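Local coordinates for adenosine monophosphate-protein transferase (Thermoplasma acidophilum, PDB 1RLH), which is of unknown function but belongs to the adenosine-specific kinase family and probably acts on adenosine or a related nucleotide, at residues E26-V31 with A123-L128; Y33-K38 with V117-A122; G53-I58 with I99-P104; S61-D66 with A91-V96. All blocks are in the same frame, centred on the assembly; numbering follows the deposited sequence.

Overall arrangement
From the N terminus, strand 28-34 enters both contact 1 (26-31 with 123-128) and contact 2 (33-38 with 117-122), pairing along its length with strand 118-124. Contact 1 closes the longest loop; contact 2 lies within it, contact 3 (53-58 with 99-104) within contact 2, and contact 4 (61-66 with 91-96) innermost, so none cross. Contacts 3 and 4 join strand 55-61 and the loop after it to opposite ends of strand 94-100, their centres about 23 Å apart. Strand 94-100 lies beside strand 28-34 (Asn-28 N meets Ile-99 O, Ser-34 N meets His-93 O), so all four contacts lie in or border one antiparallel five-stranded sheet, from which 123-128 leads to the three-stranded one.

Contact 1: residues E26-V31 with A123-L128; sequences EANIIV and ATANPL
The CG2 methyl of Ile-29 packs against Leu-128 CD2 at 3.8 Å, the two side chains crossing obliquely. The same Leu-128 CD2 reaches Val-31 CG2 at 4.0 Å, so one methyl spans two alternate residues of the strand. A third methyl joins them: Thr-124 CG2 stands 4.1 Å from Ile-29 CG2. With the threonine OG1 anti to the backbone N (chi1 -177°), CG2 falls between the backbone N and the carbonyl carbon, where it meets the isoleucine. Behind the methyls, Ile-29 and Thr-124 form an antiparallel hydrogen-bonded pair: Ile-29 N donates almost straight to Thr-124 O (2.9 Å, 175° at the hydrogen), and Thr-124 N returns the bond to Ile-29 O at 3.0 Å. Here strand 28-34 meets strand 118-124, an outermost strand of the five-stranded sheet, just where the latter ends. The exit is an ST turn in which Thr-124 OG1 accepts from Asn-126 N at 2.9 Å; OG1 is also hydrogen-bonded to Asp-146 OD1 of strand 139-146, in the three-stranded sheet. A valine in place of Thr-124 would probably leave Asn-126 N and Asp-146 OD1 without the hydroxyl they share, and the turn less firmly fixed. On the more exposed side, the Asn-28 amide nitrogen packs on the Ala-125 methyl. Beyond it one water bridges the two backbones, donating to Ala-27 O at 2.7 Å and to Ala-125 O at 2.8 Å.

Contact 2: residues Y33-K38 with V117-A122; sequences YSHFIK and VGSIFA
His-35 leans its imidazole along the backbone at the start of strand 118-124. His-35 CB lies 3.6 Å from Val-117 O, the carbonyl that also accepts from His-35 N at 2.9 Å. With CG opposite the carbonyl carbon (chi1 -60°), the ring then turns flat over Gly-118: the CA of Gly-118 is 3.4 Å from the His-35 ring centroid and 5° off the ring normal, a CH-pi contact over the centre of the face. CG, ND1 and CD2 accordingly all have Gly-118 CA as nearest partner, while CE1 reaches Gly-118 C and Ser-119 OG. At the tip His-35 NE2 bonds to Ser-119 OG, which sits at the ring edge and in its plane, at 2.8 Å with either group able to donate. Just before His-35, strands 28-34 and 118-124 pair antiparallel: Tyr-33 and Ser-119 exchange two bonds, Tyr-33 N to Ser-119 O and Ser-119 N to Tyr-33 O, each 2.8 Å. A side chain on Gly-118 would run into Tyr-33 O. A leucine in place of His-35 would probably leave Ser-119 OG without its ring nitrogen and Gly-118 CA without an aromatic face. Past this pair, Phe-121 and Ala-122 together face Val-31, a classic beta bulge that turns the strand. The Phe-121 ring, packed against Val-141 and Val-144 of strand 139-146, brings CZ within 3.6 Å of Tyr-33 CB.

Contact 3: residues G53-I58 with I99-P104; sequences GSKYGI and IRNAYP
Ile-99 faces Tyr-56 across the strands as an antiparallel non-hydrogen-bonded pair, its CG1 lying 4.2 Å from Tyr-56 CB. With CG1 anti to the carbonyl carbon (chi1 -55°), Ile-99 CG2 is anti to the backbone N and meets Ser-54 OG at 3.9 Å. Arg-100 and Lys-55 follow as the hydrogen-bonded pair: Arg-100 N donates nearly straight to Lys-55 O (2.8 Å, 172° at the hydrogen), and Arg-100 O accepts from Lys-55 N at 3.0 Å. The carbonyl oxygens of Arg-100 and Asn-101 both lie 3.3 Å from Ser-54 CB. At Asn-101 the backbone takes a positive phi of 62° and leaves the pairing; a water donates to Asn-101 O at 2.9 Å and more weakly to Gly-53 O. The Ala-102 methyl packs 3.8 Å from Ser-54 CB, while the serine hydroxyl bonds to Val-51 O. Tyr-103 then takes the N-cap position of helix 104-115. Ile-99 and Ala-102 both rest on Ile-107 of that helix, whereas Lys-55 and Arg-100, on the other sheet face, reach Leu-78 of helix 76-89. Strands 55-61 and 94-100 are neighbours in the antiparallel five-stranded sheet, with 69-73 beyond the first and 28-34 beyond the second.

Contact 4: residues S61-D66 with A91-V96; sequences SEASGD and AGHTFV
Ala-63 lays its methyl over one face of the His-93 imidazole, offset toward the rim: CB is 3.7 Å from the His-93 ring centroid and 18° off the ring normal, a CH-pi contact. The histidine lies in a type II beta turn from Ala-91 to Thr-94 that leads from helix 76-89 into strand 94-100 of the sheet. Although its CB bond points away from the loop, a chi1 of -75° places CG opposite the carbonyl carbon and brings the ring back against the Ala-63 methyl. Two backbone bonds hold the segments together: Ser-61 N donates to Thr-94 O at 2.8 Å, and His-93 N to Ser-61 O, also 2.8 Å. A CB on Gly-92 would probably clash with the Ala-63 methyl. Inside the turn Ala-91 O is gripped twice by Thr-94, through N and through OG1; OG1 donates at 2.7 Å from 41° out of the carbonyl plane, on the same face as N. One water, in the plane of the His-93 ring, bonds its NE2 at 3.2 Å and accepts from Ala-63 N; a second joins NE2 to Ser-64 OG. A third water bonds Ser-61 OG and accepts from Ala-91 N at 2.8 Å.

Contact 1: residues E26-V31 with A123-L128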
loop_
_atom_site.group_PDB
_atom_site.type_symbol
_atom_site.label_atom_id
_atom_site.label_comp_id
_atom_site.label_asym_id
_atom_site.label_seq_id
_atom_site.Cartn_x
_atom_site.Cartn_y
_atom_site.Cartn_z
ATOM N N GLU A 26 15.393 -3.452 -4.707
ATOM C CA GLU A 26 14.829 -4.150 -5.862
ATOM C C GLU A 26 13.360 -4.548 -5.748
ATOM O O GLU A 26 12.864 -5.309 -6.574
ATOM C CB GLU A 26 15.655 -5.401 -6.186
ATOM C CG GLU A 26 17.106 -5.118 -6.560
ATOM C CD GLU A 26 17.808 -6.337 -7.133
ATOM O OE1 GLU A 26 17.811 -7.397 -6.471
ATOM O OE2 GLU A 26 18.362 -6.235 -8.251
ATOM N N ALA A 27 12.661 -4.041 -4.738
ATOM C CA ALA A 27 11.255 -4.386 -4.579
ATOM C C ALA A 27 10.336 -3.388 -5.275
ATOM O O ALA A 27 10.681 -2.223 -5.453
ATOM C CB ALA A 27 10.897 -4.467 -3.103
ATOM N N ASN A 28 9.168 -3.871 -5.679
ATOM C CA ASN A 28 8.163 -3.039 -6.321
ATOM C C ASN A 28 7.031 -2.966 -5.318
ATOM O O ASN A 28 6.680 -3.969 -4.701
ATOM C CB ASN A 28 7.666 -3.681 -7.617
ATOM C CG ASN A 28 8.764 -3.824 -8.647
ATOM O OD1 ASN A 28 9.468 -4.835 -8.692
ATOM N ND2 ASN A 28 8.928 -2.802 -9.466
ATOM N N ILE A 29 6.456 -1.783 -5.158
ATOM C CA ILE A 29 5.383 -1.609 -4.200
ATOM C C ILE A 29 4.070 -1.193 -4.840
ATOM O O ILE A 29 4.048 -0.486 -5.850
ATOM C CB ILE A 29 5.777 -0.553 -3.133
ATOM C CG1 ILE A 29 4.802 -0.597 -1.954
ATOM C CG2 ILE A 29 5.794 0.850 -3.753
ATOM C CD1 ILE A 29 5.264 0.267 -0.776
ATOM N N ILE A 30 2.981 -1.675 -4.256
ATOM C CA ILE A 30 1.640 -1.322 -4.696
ATOM C C ILE A 30 0.898 -0.894 -3.434
ATOM O O ILE A 30 0.866 -1.627 -2.445
ATOM C CB ILE A 30 0.874 -2.514 -5.304
ATOM C CG1 ILE A 30 1.607 -3.050 -6.537
ATOM C CG2 ILE A 30 -0.539 -2.065 -5.686
ATOM C CD1 ILE A 30 1.076 -4.387 -7.018
ATOM N N VAL A 31 0.330 0.305 -3.459
ATOM C CA VAL A 31 -0.429 0.806 -2.321
ATOM C C VAL A 31 -1.818 1.108 -2.856
ATOM O O VAL A 31 -1.962 1.769 -3.880
ATOM C CB VAL A 31 0.182 2.096 -1.731
ATOM C CG1 VAL A 31 -0.620 2.528 -0.510
ATOM C CG2 VAL A 31 1.648 1.853 -1.340
ATOM N N ALA A 123 2.001 2.451 -7.559
ATOM C CA ALA A 123 2.483 1.213 -8.159
ATOM C C ALA A 123 3.813 1.662 -8.737
ATOM O O ALA A 123 3.858 2.245 -9.819
ATOM C CB ALA A 123 1.530 0.762 -9.261
ATOM N N THR A 124 4.901 1.400 -8.019
ATOM C CA THR A 124 6.192 1.894 -8.475
ATOM C C THR A 124 7.369 1.230 -7.773
ATOM O O THR A 124 7.197 0.487 -6.812
ATOM C CB THR A 124 6.273 3.420 -8.199
ATOM O OG1 THR A 124 7.503 3.953 -8.697
ATOM C CG2 THR A 124 6.192 3.687 -6.687
ATOM N N ALA A 125 8.566 1.523 -8.270
ATOM C CA ALA A 125 9.798 1.015 -7.688
ATOM C C ALA A 125 10.552 2.222 -7.135
ATOM O O ALA A 125 11.545 2.078 -6.421
ATOM C CB ALA A 125 10.636 0.312 -8.753
ATOM N N ASN A 126 10.058 3.414 -7.464
ATOM C CA ASN A 126 10.665 4.675 -7.025
ATOM C C ASN A 126 10.429 4.970 -5.552
ATOM O O ASN A 126 9.511 4.420 -4.934
ATOM C CB ASN A 126 10.066 5.859 -7.791
ATOM C CG ASN A 126 10.299 5.789 -9.275
ATOM O OD1 ASN A 126 9.470 6.253 -10.059
ATOM N ND2 ASN A 126 11.434 5.232 -9.678
ATOM N N PRO A 127 11.258 5.852 -4.969
ATOM C CA PRO A 127 11.079 6.204 -3.561
ATOM C C PRO A 127 9.650 6.731 -3.519
ATOM O O PRO A 127 9.217 7.430 -4.442
ATOM C CB PRO A 127 12.113 7.302 -3.354
ATOM C CG PRO A 127 13.227 6.852 -4.243
ATOM C CD PRO A 127 12.491 6.457 -5.507
ATOM N N LEU A 128 8.919 6.409 -2.462
ATOM C CA LEU A 128 7.522 6.807 -2.394
ATOM C C LEU A 128 7.078 7.367 -1.055
ATOM O O LEU A 128 7.408 6.830 -0.000
ATOM C CB LEU A 128 6.661 5.594 -2.743
ATOM C CG LEU A 128 5.142 5.717 -2.663
ATOM C CD1 LEU A 128 4.646 6.595 -3.798
ATOM C CD2 LEU A 128 4.524 4.330 -2.738
HETATM O O HOH W 1 12.709 -0.389 -5.629
#

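Contact 2: residues Y33-K38 with V117-A122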
loop_
_atom_site.group_PDB
_atom_site.type_symbol
_atom_site.label_atom_id
_atom_site.label_comp_id
_atom_site.label_asym_id
_atom_site.label_seq_id
_atom_site.Cartn_x
_atom_site.Cartn_y
_atom_site.Cartn_z
ATOM N N TYR A 33 -6.497 1.017 -2.074
ATOM C CA TYR A 33 -7.686 1.070 -1.229
ATOM C C TYR A 33 -8.576 -0.112 -1.617
ATOM O O TYR A 33 -8.953 -0.235 -2.779
ATOM C CB TYR A 33 -8.430 2.385 -1.493
ATOM C CG TYR A 33 -9.791 2.480 -0.842
ATOM C CD1 TYR A 33 -9.918 2.625 0.540
ATOM C CD2 TYR A 33 -10.953 2.398 -1.607
ATOM C CE1 TYR A 33 -11.173 2.683 1.144
ATOM C CE2 TYR A 33 -12.208 2.455 -1.016
ATOM C CZ TYR A 33 -12.311 2.596 0.357
ATOM O OH TYR A 33 -13.554 2.650 0.941
ATOM N N SER A 34 -8.908 -0.977 -0.661
ATOM C CA SER A 34 -9.747 -2.137 -0.955
ATOM C C SER A 34 -11.236 -1.787 -0.991
ATOM O O SER A 34 -11.684 -0.868 -0.303
ATOM C CB SER A 34 -9.504 -3.239 0.084
ATOM O OG SER A 34 -9.699 -2.744 1.398
ATOM N N HIS A 35 -11.995 -2.523 -1.803
ATOM C CA HIS A 35 -13.438 -2.313 -1.935
ATOM C C HIS A 35 -14.188 -3.476 -1.294
ATOM O O HIS A 35 -14.148 -4.600 -1.801
ATOM C CB HIS A 35 -13.850 -2.242 -3.410
ATOM C CG HIS A 35 -13.198 -1.136 -4.178
ATOM N ND1 HIS A 35 -13.192 -1.098 -5.556
ATOM C CD2 HIS A 35 -12.533 -0.030 -3.768
ATOM C CE1 HIS A 35 -12.550 -0.016 -5.961
ATOM N NE2 HIS A 35 -12.140 0.649 -4.897
ATOM N N PHE A 36 -14.874 -3.195 -0.191
ATOM C CA PHE A 36 -15.655 -4.196 0.529
ATOM C C PHE A 36 -14.896 -5.463 0.915
ATOM O O PHE A 36 -15.507 -6.507 1.159
ATOM C CB PHE A 36 -16.900 -4.572 -0.280
ATOM C CG PHE A 36 -17.846 -3.428 -0.495
ATOM C CD1 PHE A 36 -17.975 -2.838 -1.746
ATOM C CD2 PHE A 36 -18.588 -2.920 0.564
ATOM C CE1 PHE A 36 -18.831 -1.753 -1.941
ATOM C CE2 PHE A 36 -19.446 -1.837 0.380
ATOM C CZ PHE A 36 -19.568 -1.251 -0.872
ATOM N N ILE A 37 -13.571 -5.377 0.969
ATOM C CA ILE A 37 -12.748 -6.519 1.358
ATOM C C ILE A 37 -12.635 -6.511 2.880
ATOM O O ILE A 37 -12.419 -5.459 3.485
ATOM C CB ILE A 37 -11.329 -6.431 0.756
ATOM C CG1 ILE A 37 -11.408 -6.488 -0.771
ATOM C CG2 ILE A 37 -10.460 -7.559 1.296
ATOM C CD1 ILE A 37 -12.092 -7.728 -1.309
ATOM N N LYS A 38 -12.785 -7.682 3.492
ATOM C CA LYS A 38 -12.713 -7.797 4.947
ATOM C C LYS A 38 -11.472 -8.553 5.398
ATOM O O LYS A 38 -11.058 -8.445 6.552
ATOM C CB LYS A 38 -13.951 -8.519 5.485
ATOM C CG LYS A 38 -15.279 -7.881 5.103
ATOM C CD LYS A 38 -16.450 -8.668 5.682
ATOM C CE LYS A 38 -16.482 -10.096 5.152
ATOM N NZ LYS A 38 -17.591 -10.892 5.744
ATOM N N VAL A 117 -10.567 -5.407 -7.274
ATOM C CA VAL A 117 -11.110 -5.378 -5.921
ATOM C C VAL A 117 -10.691 -4.130 -5.149
ATOM O O VAL A 117 -10.846 -4.065 -3.929
ATOM C CB VAL A 117 -10.656 -6.618 -5.124
ATOM C CG1 VAL A 117 -11.231 -7.884 -5.753
ATOM C CG2 VAL A 117 -9.137 -6.684 -5.092
ATOM N N GLY A 118 -10.153 -3.140 -5.855
ATOM C CA GLY A 118 -9.736 -1.926 -5.178
ATOM C C GLY A 118 -9.266 -0.820 -6.094
ATOM O O GLY A 118 -9.323 -0.935 -7.319
ATOM N N SER A 119 -8.805 0.265 -5.483
ATOM C CA SER A 119 -8.307 1.420 -6.211
ATOM C C SER A 119 -6.814 1.509 -5.943
ATOM O O SER A 119 -6.358 1.138 -4.867
ATOM C CB SER A 119 -9.012 2.684 -5.722
ATOM O OG SER A 119 -10.402 2.592 -5.974
ATOM N N ILE A 120 -6.051 1.995 -6.916
ATOM C CA ILE A 120 -4.602 2.083 -6.753
ATOM C C ILE A 120 -4.133 3.488 -6.375
ATOM O O ILE A 120 -4.522 4.464 -7.012
ATOM C CB ILE A 120 -3.878 1.650 -8.060
ATOM C CG1 ILE A 120 -4.335 0.244 -8.475
ATOM C CG2 ILE A 120 -2.360 1.691 -7.862
ATOM C CD1 ILE A 120 -4.159 -0.821 -7.407
ATOM N N PHE A 121 -3.301 3.581 -5.337
ATOM C CA PHE A 121 -2.745 4.861 -4.895
ATOM C C PHE A 121 -1.348 5.008 -5.493
ATOM O O PHE A 121 -0.949 6.095 -5.911
ATOM C CB PHE A 121 -2.633 4.917 -3.368
ATOM C CG PHE A 121 -3.954 5.055 -2.658
ATOM C CD1 PHE A 121 -4.237 4.280 -1.538
ATOM C CD2 PHE A 121 -4.904 5.976 -3.090
ATOM C CE1 PHE A 121 -5.448 4.420 -0.857
ATOM C CE2 PHE A 121 -6.116 6.123 -2.414
ATOM C CZ PHE A 121 -6.386 5.344 -1.298
ATOM N N ALA A 122 -0.613 3.899 -5.522
ATOM C CA ALA A 122 0.742 3.877 -6.071
ATOM C C ALA A 122 1.111 2.485 -6.576
ATOM O O ALA A 122 0.610 1.481 -6.090
ATOM C CB ALA A 122 1.748 4.316 -5.018
#

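Contact 3: residues G53-I58 with I99-P104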
loop_
_atom_site.group_PDB
_atom_site.type_symbol
_atom_site.label_atom_id
_atom_site.label_comp_id
_atom_site.label_asym_id
_atom_site.label_seq_id
_atom_site.Cartn_x
_atom_site.Cartn_y
_atom_site.Cartn_z
ATOM N N GLY A 53 7.060 -18.008 -7.875
ATOM C CA GLY A 53 8.450 -17.916 -8.270
ATOM C C GLY A 53 9.120 -16.656 -7.766
ATOM O O GLY A 53 10.343 -16.524 -7.849
ATOM N N SER A 54 8.324 -15.727 -7.243
ATOM C CA SER A 54 8.862 -14.477 -6.724
ATOM C C SER A 54 8.657 -14.390 -5.218
ATOM O O SER A 54 7.971 -15.221 -4.623
ATOM C CB SER A 54 8.178 -13.284 -7.392
ATOM O OG SER A 54 6.854 -13.131 -6.914
ATOM N N LYS A 55 9.271 -13.385 -4.604
ATOM C CA LYS A 55 9.142 -13.170 -3.170
ATOM C C LYS A 55 8.191 -11.996 -3.002
ATOM O O LYS A 55 8.292 -11.003 -3.721
ATOM C CB LYS A 55 10.504 -12.841 -2.552
ATOM C CG LYS A 55 11.519 -13.969 -2.661
ATOM C CD LYS A 55 11.044 -15.211 -1.920
ATOM C CE LYS A 55 12.057 -16.343 -2.024
ATOM N NZ LYS A 55 11.601 -17.560 -1.294
ATOM N N TYR A 56 7.264 -12.104 -2.058
ATOM C CA TYR A 56 6.303 -11.029 -1.866
ATOM C C TYR A 56 5.781 -10.940 -0.444
ATOM O O TYR A 56 5.998 -11.828 0.381
ATOM C CB TYR A 56 5.118 -11.221 -2.818
ATOM C CG TYR A 56 4.108 -12.244 -2.340
ATOM C CD1 TYR A 56 2.931 -11.846 -1.700
ATOM C CD2 TYR A 56 4.342 -13.612 -2.497
ATOM C CE1 TYR A 56 2.011 -12.786 -1.228
ATOM C CE2 TYR A 56 3.427 -14.559 -2.026
ATOM C CZ TYR A 56 2.266 -14.139 -1.395
ATOM O OH TYR A 56 1.362 -15.072 -0.933
ATOM N N GLY A 57 5.083 -9.845 -0.180
ATOM C CA GLY A 57 4.491 -9.619 1.118
ATOM C C GLY A 57 3.251 -8.779 0.889
ATOM O O GLY A 57 3.186 -8.026 -0.088
ATOM N N ILE A 58 2.262 -8.921 1.762
ATOM C CA ILE A 58 1.033 -8.147 1.659
ATOM C C ILE A 58 0.612 -7.680 3.043
ATOM O O ILE A 58 0.636 -8.453 3.998
ATOM C CB ILE A 58 -0.144 -8.975 1.099
ATOM C CG1 ILE A 58 0.236 -9.624 -0.228
ATOM C CG2 ILE A 58 -1.358 -8.068 0.909
ATOM C CD1 ILE A 58 -0.835 -10.557 -0.770
ATOM N N ILE A 99 6.765 -6.695 -3.953
ATOM C CA ILE A 99 7.164 -7.841 -4.759
ATOM C C ILE A 99 8.598 -7.695 -5.240
ATOM O O ILE A 99 8.995 -6.643 -5.726
ATOM C CB ILE A 99 6.257 -8.001 -5.998
ATOM C CG1 ILE A 99 4.793 -8.086 -5.567
ATOM C CG2 ILE A 99 6.648 -9.265 -6.765
ATOM C CD1 ILE A 99 3.803 -7.978 -6.710
ATOM N N ARG A 100 9.366 -8.766 -5.104
ATOM C CA ARG A 100 10.759 -8.770 -5.525
ATOM C C ARG A 100 11.011 -10.012 -6.376
ATOM O O ARG A 100 10.340 -11.030 -6.212
ATOM C CB ARG A 100 11.663 -8.776 -4.287
ATOM C CG ARG A 100 13.138 -8.926 -4.576
ATOM C CD ARG A 100 13.927 -9.087 -3.281
ATOM N NE ARG A 100 14.021 -7.848 -2.515
ATOM C CZ ARG A 100 14.574 -7.764 -1.309
ATOM N NH1 ARG A 100 15.072 -8.850 -0.736
ATOM N NH2 ARG A 100 14.650 -6.598 -0.684
ATOM N N ASN A 101 11.966 -9.921 -7.295
ATOM C CA ASN A 101 12.302 -11.051 -8.155
ATOM C C ASN A 101 11.131 -11.478 -9.035
ATOM O O ASN A 101 10.847 -12.669 -9.169
ATOM C CB ASN A 101 12.759 -12.240 -7.302
ATOM C CG ASN A 101 14.023 -11.944 -6.516
ATOM O OD1 ASN A 101 14.472 -12.763 -5.714
ATOM N ND2 ASN A 101 14.608 -10.773 -6.748
ATOM N N ALA A 102 10.453 -10.505 -9.631
ATOM C CA ALA A 102 9.323 -10.796 -10.504
ATOM C C ALA A 102 9.485 -10.086 -11.843
ATOM O O ALA A 102 9.986 -8.960 -11.903
ATOM C CB ALA A 102 8.023 -10.360 -9.840
ATOM N N TYR A 103 9.067 -10.748 -12.918
ATOM C CA TYR A 103 9.151 -10.149 -14.243
ATOM C C TYR A 103 8.136 -9.015 -14.336
ATOM O O TYR A 103 7.161 -8.983 -13.587
ATOM C CB TYR A 103 8.856 -11.187 -15.329
ATOM C CG TYR A 103 10.036 -12.057 -15.688
ATOM C CD1 TYR A 103 10.364 -13.178 -14.930
ATOM C CD2 TYR A 103 10.833 -11.750 -16.792
ATOM C CE1 TYR A 103 11.460 -13.977 -15.266
ATOM C CE2 TYR A 103 11.926 -12.536 -17.135
ATOM C CZ TYR A 103 12.235 -13.646 -16.371
ATOM O OH TYR A 103 13.314 -14.425 -16.725
ATOM N N PRO A 104 8.356 -8.071 -15.264
ATOM C CA PRO A 104 7.468 -6.924 -15.466
ATOM C C PRO A 104 5.987 -7.272 -15.628
ATOM O O PRO A 104 5.126 -6.659 -14.993
ATOM C CB PRO A 104 8.040 -6.268 -16.723
ATOM C CG PRO A 104 9.500 -6.554 -16.606
ATOM C CD PRO A 104 9.516 -8.000 -16.172
HETATM O O HOH W 2 10.403 -14.967 -10.830
#

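Contact 4: residues S61-D66 with A91-V96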
loop_
_atom_site.group_PDB
_atom_site.type_symbol
_atom_site.label_atom_id
_atom_site.label_comp_id
_atom_site.label_asym_id
_atom_site.label_seq_id
_atom_site.Cartn_x
_atom_site.Cartn_y
_atom_site.Cartn_z
ATOM N N SER A 61 -4.930 -3.083 6.154
ATOM C CA SER A 61 -5.401 -2.357 7.326
ATOM C C SER A 61 -6.892 -2.614 7.581
ATOM O O SER A 61 -7.754 -1.948 7.013
ATOM C CB SER A 61 -5.146 -0.854 7.131
ATOM O OG SER A 61 -5.041 -0.157 8.367
ATOM N N GLU A 62 -7.192 -3.590 8.429
ATOM C CA GLU A 62 -8.582 -3.900 8.757
ATOM C C GLU A 62 -9.193 -2.621 9.346
ATOM O O GLU A 62 -8.657 -2.061 10.302
ATOM C CB GLU A 62 -8.615 -5.063 9.754
ATOM C CG GLU A 62 -10.000 -5.469 10.204
ATOM C CD GLU A 62 -9.984 -6.744 11.029
ATOM O OE1 GLU A 62 -8.941 -7.048 11.639
ATOM O OE2 GLU A 62 -11.019 -7.434 11.071
ATOM N N ALA A 63 -10.309 -2.164 8.774
ATOM C CA ALA A 63 -10.941 -0.903 9.182
ATOM C C ALA A 63 -12.003 -0.930 10.280
ATOM O O ALA A 63 -12.444 0.125 10.742
ATOM C CB ALA A 63 -11.511 -0.203 7.938
ATOM N N SER A 64 -12.423 -2.125 10.680
ATOM C CA SER A 64 -13.427 -2.280 11.726
ATOM C C SER A 64 -13.200 -3.617 12.415
ATOM O O SER A 64 -12.220 -4.305 12.138
ATOM C CB SER A 64 -14.831 -2.249 11.122
ATOM O OG SER A 64 -15.011 -3.334 10.225
ATOM N N GLY A 65 -14.116 -3.993 13.302
ATOM C CA GLY A 65 -13.965 -5.252 14.005
ATOM C C GLY A 65 -12.689 -5.258 14.824
ATOM O O GLY A 65 -12.488 -4.384 15.662
ATOM N N ASP A 66 -11.821 -6.235 14.573
ATOM C CA ASP A 66 -10.562 -6.342 15.302
ATOM C C ASP A 66 -9.604 -5.193 14.996
ATOM O O ASP A 66 -8.712 -4.904 15.789
ATOM C CB ASP A 66 -9.872 -7.672 14.983
ATOM C CG ASP A 66 -10.673 -8.876 15.445
ATOM O OD1 ASP A 66 -11.729 -8.686 16.085
ATOM O OD2 ASP A 66 -10.244 -10.016 15.167
ATOM N N ALA A 91 -4.479 4.083 7.866
ATOM C CA ALA A 91 -5.768 4.399 7.254
ATOM C C ALA A 91 -6.546 3.126 6.934
ATOM O O ALA A 91 -6.046 2.228 6.257
ATOM C CB ALA A 91 -5.562 5.221 5.970
ATOM N N GLY A 92 -7.779 3.058 7.419
ATOM C CA GLY A 92 -8.603 1.891 7.174
ATOM C C GLY A 92 -8.731 1.515 5.709
ATOM O O GLY A 92 -8.854 2.381 4.838
ATOM N N HIS A 93 -8.688 0.208 5.459
ATOM C CA HIS A 93 -8.814 -0.381 4.129
ATOM C C HIS A 93 -7.666 -0.147 3.156
ATOM O O HIS A 93 -7.805 -0.349 1.950
ATOM C CB HIS A 93 -10.159 0.017 3.515
ATOM C CG HIS A 93 -11.315 -0.736 4.101
ATOM N ND1 HIS A 93 -12.626 -0.348 3.939
ATOM C CD2 HIS A 93 -11.348 -1.869 4.845
ATOM C CE1 HIS A 93 -13.418 -1.204 4.559
ATOM N NE2 HIS A 93 -12.668 -2.138 5.116
ATOM N N THR A 94 -6.524 0.266 3.689
ATOM C CA THR A 94 -5.348 0.458 2.863
ATOM C C THR A 94 -4.696 -0.918 2.734
ATOM O O THR A 94 -4.779 -1.739 3.656
ATOM C CB THR A 94 -4.300 1.369 3.543
ATOM O OG1 THR A 94 -4.874 2.648 3.844
ATOM C CG2 THR A 94 -3.086 1.544 2.635
ATOM N N PHE A 95 -4.086 -1.189 1.584
ATOM C CA PHE A 95 -3.341 -2.427 1.423
ATOM C C PHE A 95 -2.004 -2.059 0.794
ATOM O O PHE A 95 -1.905 -1.082 0.043
ATOM C CB PHE A 95 -4.111 -3.488 0.604
ATOM C CG PHE A 95 -4.358 -3.128 -0.836
ATOM C CD1 PHE A 95 -3.376 -3.333 -1.802
ATOM C CD2 PHE A 95 -5.600 -2.653 -1.236
ATOM C CE1 PHE A 95 -3.629 -3.079 -3.147
ATOM C CE2 PHE A 95 -5.866 -2.394 -2.585
ATOM C CZ PHE A 95 -4.881 -2.608 -3.540
ATOM N N VAL A 96 -0.968 -2.803 1.162
ATOM C CA VAL A 96 0.377 -2.571 0.660
ATOM C C VAL A 96 0.947 -3.905 0.214
ATOM O O VAL A 96 0.913 -4.878 0.962
ATOM C CB VAL A 96 1.314 -1.993 1.757
ATOM C CG1 VAL A 96 2.740 -1.899 1.225
ATOM C CG2 VAL A 96 0.826 -0.612 2.203
HETATM O O HOH W 3 -3.134 1.761 7.155
HETATM O O HOH W 4 -11.921 -4.309 7.287
HETATM O O HOH W 5 -14.109 -2.891 7.700
#